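Local coordinates for protein c-di-GMP synthase (PDB 6WT9) that synthesises the cyclic dinucleotide 3',3'-c-di-GMP from two GTP molecules as the second messenger of a CBASS antiphage defence system, at residues R185-D197 and I207-S219. Numbering follows the deposited sequence.
Sequences RDVDIVIANWYDD and IEYRGIQIYNKRS
Arg210 crosses Trp194 at about a right angle: NH1 lies over one indole face at its CG end, the planes 32° apart, with NH2 3.5 Å from Trp194 CB and the carbonyl oxygen of Gly211 near the indole plane at its edge. The edge of the guanidinium serves Tyr195: NH2 of Arg210 donates to Tyr195 O over 3.3 Å, from well above the carbonyl plane. Arg210 gets there because CG sits between its backbone N and carbonyl carbon (chi1 40°) and the chain then runs extended to NE. The Tyr195 ring meets Gln213 at its edge, where OE1 lies in the ring plane 3.3 Å from CD1 and the amide stands almost perpendicular, at 82°. Asp197 N lies over one face of this ring, near its rim, and Arg225 adds a cation-pi contact.

From this end the strands pair antiparallel back toward Ile191 and Tyr215. Gln213 N donates to Asn193 O at 2.9 Å and Asn193 N returns a bond to Gln213 O; on one side Tyr215 N donates to Ile191 O at 2.7 Å, on the other Tyr195 N to Gly211 O. Ile214 crosses Val190, CG2 to CG1 3.6 Å, and turns CD1 to the Ala192 methyl. Ile212 CG2 meets Trp194 CZ3 obliquely. Tyr215 runs alongside Ile191 toward helix 147-164, its hydroxyl bonded to Asn220.

Strand 212-216 thus extends the central nucleotidyltransferase sheet through backbone bonds along the whole pairing, with apolar side chains around Ala192 and Arg210 and Gln213 against the aromatic end. Poorly ordered Asp196 probably adds weak, non-directional attraction; the directed grip on the guanidinium across this contact is Tyr195 O.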
loop_
_atom_site.group_PDB
_atom_site.type_symbol
_atom_site.label_atom_id
_atom_site.label_comp_id
_atom_site.label_asym_id
_atom_site.label_seq_id
_atom_site.Cartn_x
_atom_site.Cartn_y
_atom_site.Cartn_z
ATOM N N ARG A 185 12.705 -10.918 5.599
ATOM C CA ARG A 185 11.900 -10.053 4.752
ATOM C C ARG A 185 11.622 -10.741 3.422
ATOM O O ARG A 185 12.421 -11.551 2.942
ATOM C CB ARG A 185 12.599 -8.709 4.501
ATOM C CG ARG A 185 12.903 -7.908 5.758
ATOM C CD ARG A 185 11.632 -7.510 6.492
ATOM N NE ARG A 185 11.900 -6.558 7.566
ATOM C CZ ARG A 185 12.237 -6.901 8.806
ATOM N NH1 ARG A 185 12.347 -8.180 9.136
ATOM N NH2 ARG A 185 12.465 -5.964 9.716
ATOM N N ASP A 186 10.480 -10.408 2.827
ATOM C CA ASP A 186 10.079 -10.945 1.536
ATOM C C ASP A 186 10.171 -9.870 0.462
ATOM O O ASP A 186 9.947 -8.685 0.722
ATOM C CB ASP A 186 8.654 -11.505 1.584
ATOM C CG ASP A 186 8.574 -12.832 2.313
ATOM O OD1 ASP A 186 9.627 -13.480 2.481
ATOM O OD2 ASP A 186 7.458 -13.230 2.709
ATOM N N VAL A 187 10.513 -10.300 -0.749
ATOM C CA VAL A 187 10.596 -9.419 -1.909
ATOM C C VAL A 187 9.929 -10.117 -3.086
ATOM O O VAL A 187 10.221 -11.285 -3.368
ATOM C CB VAL A 187 12.054 -9.053 -2.262
ATOM C CG1 VAL A 187 12.097 -8.169 -3.502
ATOM C CG2 VAL A 187 12.742 -8.366 -1.090
ATOM N N ASP A 188 9.032 -9.411 -3.766
ATOM C CA ASP A 188 8.447 -9.884 -5.013
ATOM C C ASP A 188 9.143 -9.200 -6.181
ATOM O O ASP A 188 9.438 -8.002 -6.127
ATOM C CB ASP A 188 6.943 -9.611 -5.059
ATOM C CG ASP A 188 6.168 -10.438 -4.048
ATOM O OD1 ASP A 188 6.809 -11.117 -3.219
ATOM O OD2 ASP A 188 4.919 -10.413 -4.085
ATOM N N ILE A 189 9.410 -9.968 -7.235
ATOM C CA ILE A 189 10.154 -9.492 -8.396
ATOM C C ILE A 189 9.248 -9.611 -9.613
ATOM O O ILE A 189 8.790 -10.710 -9.945
ATOM C CB ILE A 189 11.461 -10.277 -8.600
ATOM C CG1 ILE A 189 12.411 -10.072 -7.416
ATOM C CG2 ILE A 189 12.134 -9.864 -9.900
ATOM C CD1 ILE A 189 12.246 -11.085 -6.296
ATOM N N VAL A 190 9.004 -8.488 -10.283
ATOM C CA VAL A 190 8.069 -8.412 -11.400
ATOM C C VAL A 190 8.829 -7.993 -12.653
ATOM O O VAL A 190 9.628 -7.052 -12.614
ATOM C CB VAL A 190 6.920 -7.433 -11.100
ATOM C CG1 VAL A 190 5.967 -7.350 -12.277
ATOM C CG2 VAL A 190 6.181 -7.854 -9.839
ATOM N N ILE A 191 8.571 -8.690 -13.759
ATOM C CA ILE A 191 9.212 -8.426 -15.043
ATOM C C ILE A 191 8.257 -7.604 -15.898
ATOM O O ILE A 191 7.091 -7.979 -16.068
ATOM C CB ILE A 191 9.591 -9.739 -15.750
ATOM C CG1 ILE A 191 10.429 -10.627 -14.826
ATOM C CG2 ILE A 191 10.323 -9.461 -17.052
ATOM C CD1 ILE A 191 11.703 -9.975 -14.335
ATOM N N ALA A 192 8.745 -6.491 -16.445
ATOM C CA ALA A 192 7.890 -5.588 -17.203
ATOM C C ALA A 192 8.721 -4.836 -18.237
ATOM O O ALA A 192 9.947 -4.971 -18.301
ATOM C CB ALA A 192 7.160 -4.615 -16.270
ATOM N N ASN A 193 8.032 -4.046 -19.060
ATOM C CA ASN A 193 8.667 -3.109 -19.976
ATOM C C ASN A 193 7.807 -1.854 -20.067
ATOM O O ASN A 193 6.658 -1.829 -19.619
ATOM C CB ASN A 193 8.885 -3.725 -21.365
ATOM C CG ASN A 193 7.591 -3.918 -22.131
ATOM O OD1 ASN A 193 6.538 -4.171 -21.545
ATOM N ND2 ASN A 193 7.664 -3.803 -23.451
ATOM N N TRP A 194 8.377 -0.803 -20.649
ATOM C CA TRP A 194 7.673 0.465 -20.788
ATOM C C TRP A 194 6.670 0.406 -21.933
ATOM O O TRP A 194 6.931 -0.193 -22.979
ATOM C CB TRP A 194 8.662 1.605 -21.035
ATOM C CG TRP A 194 9.642 1.820 -19.926
ATOM C CD1 TRP A 194 10.973 1.525 -19.941
ATOM C CD2 TRP A 194 9.368 2.377 -18.636
ATOM N NE1 TRP A 194 11.546 1.864 -18.740
ATOM C CE2 TRP A 194 10.582 2.390 -17.922
ATOM C CE3 TRP A 194 8.215 2.867 -18.016
ATOM C CZ2 TRP A 194 10.676 2.873 -16.618
ATOM C CZ3 TRP A 194 8.311 3.347 -16.720
ATOM C CH2 TRP A 194 9.533 3.347 -16.036
ATOM N N TYR A 195 5.516 1.039 -21.729
ATOM C CA TYR A 195 4.519 1.147 -22.786
ATOM C C TYR A 195 5.017 2.096 -23.869
ATOM O O TYR A 195 5.381 3.241 -23.586
ATOM C CB TYR A 195 3.192 1.637 -22.206
ATOM C CG TYR A 195 2.077 1.776 -23.219
ATOM C CD1 TYR A 195 1.317 0.677 -23.602
ATOM C CD2 TYR A 195 1.776 3.008 -23.784
ATOM C CE1 TYR A 195 0.294 0.801 -24.524
ATOM C CE2 TYR A 195 0.755 3.141 -24.707
ATOM C CZ TYR A 195 0.018 2.035 -25.072
ATOM O OH TYR A 195 -0.999 2.164 -25.991
ATOM N N ASP A 196 5.035 1.616 -25.118
ATOM C CA ASP A 196 5.655 2.352 -26.216
ATOM C C ASP A 196 4.701 2.562 -27.389
ATOM O O ASP A 196 5.151 2.855 -28.501
ATOM C CB ASP A 196 6.921 1.633 -26.689
ATOM C CG ASP A 196 7.891 2.559 -27.398
ATOM O OD1 ASP A 196 7.627 3.779 -27.443
ATOM O OD2 ASP A 196 8.918 2.066 -27.911
ATOM N N ASP A 197 3.397 2.421 -27.172
ATOM C CA ASP A 197 2.429 2.624 -28.246
ATOM C C ASP A 197 1.810 4.017 -28.168
ATOM O O ASP A 197 2.417 4.948 -27.639
ATOM C CB ASP A 197 1.334 1.557 -28.197
ATOM C CG ASP A 197 1.882 0.150 -28.326
ATOM O OD1 ASP A 197 2.976 -0.013 -28.906
ATOM O OD2 ASP A 197 1.216 -0.794 -27.852
ATOM N N ILE A 207 5.451 11.417 -23.532
ATOM C CA ILE A 207 4.869 11.771 -22.242
ATOM C C ILE A 207 5.577 10.997 -21.135
ATOM O O ILE A 207 6.222 9.966 -21.363
ATOM C CB ILE A 207 3.353 11.515 -22.223
ATOM C CG1 ILE A 207 3.056 10.025 -22.058
ATOM C CG2 ILE A 207 2.713 12.043 -23.501
ATOM C CD1 ILE A 207 1.584 9.721 -21.879
ATOM N N GLU A 208 5.457 11.508 -19.910
ATOM C CA GLU A 208 6.265 10.980 -18.814
ATOM C C GLU A 208 5.740 9.635 -18.325
ATOM O O GLU A 208 6.445 8.622 -18.383
ATOM C CB GLU A 208 6.327 11.993 -17.668
ATOM C CG GLU A 208 7.299 11.608 -16.559
ATOM C CD GLU A 208 8.724 11.405 -17.059
ATOM O OE1 GLU A 208 9.096 12.002 -18.094
ATOM O OE2 GLU A 208 9.475 10.643 -16.414
ATOM N N TYR A 209 4.503 9.604 -17.830
ATOM C CA TYR A 209 3.955 8.382 -17.236
ATOM C C TYR A 209 3.158 7.604 -18.284
ATOM O O TYR A 209 1.931 7.503 -18.248
ATOM C CB TYR A 209 3.106 8.718 -16.016
ATOM C CG TYR A 209 3.887 9.352 -14.890
ATOM C CD1 TYR A 209 4.736 8.591 -14.097
ATOM C CD2 TYR A 209 3.772 10.707 -14.615
ATOM C CE1 TYR A 209 5.452 9.165 -13.064
ATOM C CE2 TYR A 209 4.485 11.289 -13.581
ATOM C CZ TYR A 209 5.322 10.514 -12.810
ATOM O OH TYR A 209 6.034 11.087 -11.783
ATOM N N ARG A 210 3.897 7.040 -19.239
ATOM C CA ARG A 210 3.288 6.206 -20.264
ATOM C C ARG A 210 2.889 4.834 -19.741
ATOM O O ARG A 210 2.168 4.109 -20.437
ATOM C CB ARG A 210 4.233 6.063 -21.459
ATOM C CG ARG A 210 5.701 5.892 -21.092
ATOM C CD ARG A 210 6.591 6.352 -22.238
ATOM N NE ARG A 210 8.011 6.297 -21.902
ATOM C CZ ARG A 210 8.852 5.373 -22.357
ATOM N NH1 ARG A 210 10.128 5.401 -21.999
ATOM N NH2 ARG A 210 8.418 4.424 -23.176
ATOM N N GLY A 211 3.329 4.464 -18.542
ATOM C CA GLY A 211 2.928 3.219 -17.926
ATOM C C GLY A 211 3.864 2.067 -18.243
ATOM O O GLY A 211 4.749 2.144 -19.097
ATOM N N ILE A 212 3.656 0.969 -17.520
ATOM C CA ILE A 212 4.408 -0.258 -17.729
ATOM C C ILE A 212 3.434 -1.363 -18.109
ATOM O O ILE A 212 2.220 -1.257 -17.913
ATOM C CB ILE A 212 5.233 -0.666 -16.491
ATOM C CG1 ILE A 212 4.311 -0.970 -15.308
ATOM C CG2 ILE A 212 6.227 0.427 -16.133
ATOM C CD1 ILE A 212 5.046 -1.421 -14.064
ATOM N N GLN A 213 3.988 -2.437 -18.666
ATOM C CA GLN A 213 3.219 -3.612 -19.057
ATOM C C GLN A 213 3.869 -4.834 -18.427
ATOM O O GLN A 213 5.024 -5.151 -18.730
ATOM C CB GLN A 213 3.155 -3.741 -20.582
ATOM C CG GLN A 213 2.498 -2.541 -21.257
ATOM C CD GLN A 213 2.516 -2.625 -22.772
ATOM O OE1 GLN A 213 1.468 -2.646 -23.416
ATOM N NE2 GLN A 213 3.712 -2.664 -23.348
ATOM N N ILE A 214 3.132 -5.508 -17.550
ATOM C CA ILE A 214 3.669 -6.632 -16.793
ATOM C C ILE A 214 3.780 -7.848 -17.699
ATOM O O ILE A 214 2.863 -8.153 -18.470
ATOM C CB ILE A 214 2.781 -6.927 -15.572
ATOM C CG1 ILE A 214 2.583 -5.657 -14.740
ATOM C CG2 ILE A 214 3.377 -8.047 -14.729
ATOM C CD1 ILE A 214 3.872 -5.045 -14.243
ATOM N N TYR A 215 4.905 -8.552 -17.608
ATOM C CA TYR A 215 5.087 -9.773 -18.377
ATOM C C TYR A 215 4.322 -10.918 -17.726
ATOM O O TYR A 215 4.399 -11.119 -16.510
ATOM C CB TYR A 215 6.565 -10.129 -18.495
ATOM C CG TYR A 215 6.791 -11.474 -19.145
ATOM C CD1 TYR A 215 6.484 -11.676 -20.483
ATOM C CD2 TYR A 215 7.301 -12.542 -18.419
ATOM C CE1 TYR A 215 6.683 -12.905 -21.084
ATOM C CE2 TYR A 215 7.506 -13.775 -19.011
ATOM C CZ TYR A 215 7.193 -13.950 -20.345
ATOM O OH TYR A 215 7.392 -15.172 -20.944
ATOM N N ASN A 216 3.589 -11.669 -18.540
ATOM C CA ASN A 216 2.798 -12.805 -18.081
ATOM C C ASN A 216 3.452 -14.076 -18.611
ATOM O O ASN A 216 3.361 -14.376 -19.806
ATOM C CB ASN A 216 1.351 -12.682 -18.553
ATOM C CG ASN A 216 0.423 -13.654 -17.854
ATOM O OD1 ASN A 216 0.768 -14.814 -17.632
ATOM N ND2 ASN A 216 -0.765 -13.180 -17.499
ATOM N N LYS A 217 4.113 -14.817 -17.717
ATOM C CA LYS A 217 4.782 -16.050 -18.119
ATOM C C LYS A 217 3.793 -17.082 -18.641
ATOM O O LYS A 217 4.127 -17.871 -19.532
ATOM C CB LYS A 217 5.574 -16.612 -16.937
ATOM C CG LYS A 217 6.352 -17.886 -17.218
ATOM C CD LYS A 217 7.021 -18.387 -15.946
ATOM C CE LYS A 217 7.832 -19.645 -16.191
ATOM N NZ LYS A 217 8.487 -20.126 -14.943
ATOM N N ARG A 218 2.568 -17.081 -18.110
ATOM C CA ARG A 218 1.588 -18.092 -18.493
ATOM C C ARG A 218 1.123 -17.905 -19.933
ATOM O O ARG A 218 0.997 -18.883 -20.680
ATOM C CB ARG A 218 0.406 -18.052 -17.525
ATOM C CG ARG A 218 -0.857 -18.729 -18.019
ATOM C CD ARG A 218 -1.912 -17.695 -18.362
ATOM N NE ARG A 218 -1.907 -16.585 -17.412
ATOM C CZ ARG A 218 -2.535 -16.598 -16.242
ATOM N NH1 ARG A 218 -3.225 -17.665 -15.868
ATOM N NH2 ARG A 218 -2.471 -15.540 -15.442
ATOM N N SER A 219 0.866 -16.665 -20.341
ATOM C CA SER A 219 0.402 -16.383 -21.692
ATOM C C SER A 219 1.512 -15.935 -22.631
ATOM O O SER A 219 1.254 -15.765 -23.827
ATOM C CB SER A 219 -0.696 -15.312 -21.662
ATOM O OG SER A 219 -0.195 -14.081 -21.171
#